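Local coordinates for putative enoyl-CoA hydratase (Streptomyces avermitilis, PDB 3GKB) that belongs to the crotonase-like family and probably acts on acyl-CoA thioesters, perhaps hydrating an enoyl-CoA, at the interface of chains A and B. Residues are numbered along the deposited sequence; one frame, centred on the assembly and turned at random. Chains: chain A/B, Putative enoyl-CoA hydratase.

The interface of chains A and B. Residues chain A 213-214, 216; chain B 145, 148, 246, 248, 252.
A:Pro213 rests the CB-CG edge of its ring against B:Gly148 and the first turn of helix 248-258 of chain B, and the tight part of this patch is built round it. CG sits 3.6 Å from CA of B:Gly148, where the glycine has no side chain to hold the ring off, while CB meets the methyl CB of B:Ala248, also at 3.6 Å. One turn further along that helix, B:Leu252 brings its CD1 branch to the ring, 3.8 Å from CG of A:Pro213, and the two side chains run at a slant to each other.

A:Val216 adds a second, smaller foothold and splits its methyls between two partners. With CG1 opposite the backbone N (chi1 174°), that methyl touches CB of B:Ala145 at 3.7 Å, and CG2 lies over the backbone of B:Gly148, 3.6 Å from its carbonyl carbon. An alanine here would remove both methyls and would probably leave a gap beside CB of B:Ala145 and over the B:Gly148 backbone.

The packing thins toward A:Asp214. Its backbone O has the CD1 methyl of B:Leu246 3.5 Å away, a van der Waals touch, and its side chain is not modelled beyond CB, possibly through disorder, so the model shows no contact from its carboxylate.

The deposited assembly is a trimer, and crotonase-like enzymes commonly form trimers or pairs of trimers, so the contact may well be biological. In the fold, chain A contributes the loop after helix 195-210 and the first residue of helix 216-223; chain B contributes the 3-10 turn 144-147 with the glycine that follows it, the loop residue B:Leu246, and the start of helix 248-258 into which that loop leads.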
loop_
_atom_site.group_PDB
_atom_site.type_symbol
_atom_site.label_atom_id
_atom_site.label_comp_id
_atom_site.label_asym_id
_atom_site.label_seq_id
_atom_site.Cartn_x
_atom_site.Cartn_y
_atom_site.Cartn_z
ATOM N N PRO A 213 0.530 6.030 -28.588
ATOM C CA PRO A 213 -0.455 6.093 -29.653
ATOM C C PRO A 213 -1.877 6.322 -29.158
ATOM O O PRO A 213 -2.201 6.101 -27.966
ATOM C CB PRO A 213 -0.336 4.726 -30.356
ATOM C CG PRO A 213 0.501 3.903 -29.531
ATOM C CD PRO A 213 1.251 4.759 -28.551
ATOM N N ASP A 214 -2.708 6.790 -30.083
ATOM C CA ASP A 214 -4.095 7.110 -29.831
ATOM C C ASP A 214 -4.771 5.970 -29.088
ATOM O O ASP A 214 -4.553 4.796 -29.423
ATOM C CB ASP A 214 -4.834 7.337 -31.167
ATOM N N VAL A 216 -4.363 4.689 -26.054
ATOM C CA VAL A 216 -3.690 3.960 -24.954
ATOM C C VAL A 216 -4.020 4.553 -23.598
ATOM O O VAL A 216 -4.337 3.824 -22.626
ATOM C CB VAL A 216 -2.174 3.855 -25.184
ATOM C CG1 VAL A 216 -1.483 3.240 -23.976
ATOM C CG2 VAL A 216 -1.857 2.975 -26.440
ATOM N N ALA B 145 2.036 -0.531 -23.327
ATOM C CA ALA B 145 1.678 0.792 -23.824
ATOM C C ALA B 145 2.532 1.211 -25.016
ATOM O O ALA B 145 2.042 1.883 -25.926
ATOM C CB ALA B 145 1.745 1.862 -22.681
ATOM N N GLY B 148 1.300 -0.087 -28.271
ATOM C CA GLY B 148 0.003 0.460 -28.627
ATOM C C GLY B 148 -1.171 -0.242 -27.993
ATOM O O GLY B 148 -2.303 -0.101 -28.456
ATOM N N LEU B 246 -7.541 -0.469 -33.229
ATOM C CA LEU B 246 -6.815 0.676 -33.784
ATOM C C LEU B 246 -5.520 0.205 -34.460
ATOM O O LEU B 246 -4.938 -0.804 -34.034
ATOM C CB LEU B 246 -6.488 1.688 -32.662
ATOM C CG LEU B 246 -7.688 2.075 -31.787
ATOM C CD1 LEU B 246 -7.240 2.863 -30.550
ATOM C CD2 LEU B 246 -8.709 2.884 -32.627
ATOM N N ALA B 248 -2.324 1.199 -34.739
ATOM C CA ALA B 248 -0.992 1.314 -34.150
ATOM C C ALA B 248 -0.420 -0.005 -33.654
ATOM O O ALA B 248 0.749 -0.267 -33.884
ATOM C CB ALA B 248 -0.966 2.365 -33.013
ATOM N N LEU B 252 3.230 -1.312 -34.718
ATOM C CA LEU B 252 4.320 -1.268 -33.727
ATOM C C LEU B 252 4.876 -2.665 -33.450
ATOM O O LEU B 252 6.086 -2.854 -33.284
ATOM C CB LEU B 252 3.857 -0.575 -32.423
ATOM C CG LEU B 252 3.519 0.929 -32.477
ATOM C CD1 LEU B 252 2.858 1.417 -31.159
ATOM C CD2 LEU B 252 4.753 1.781 -32.803
#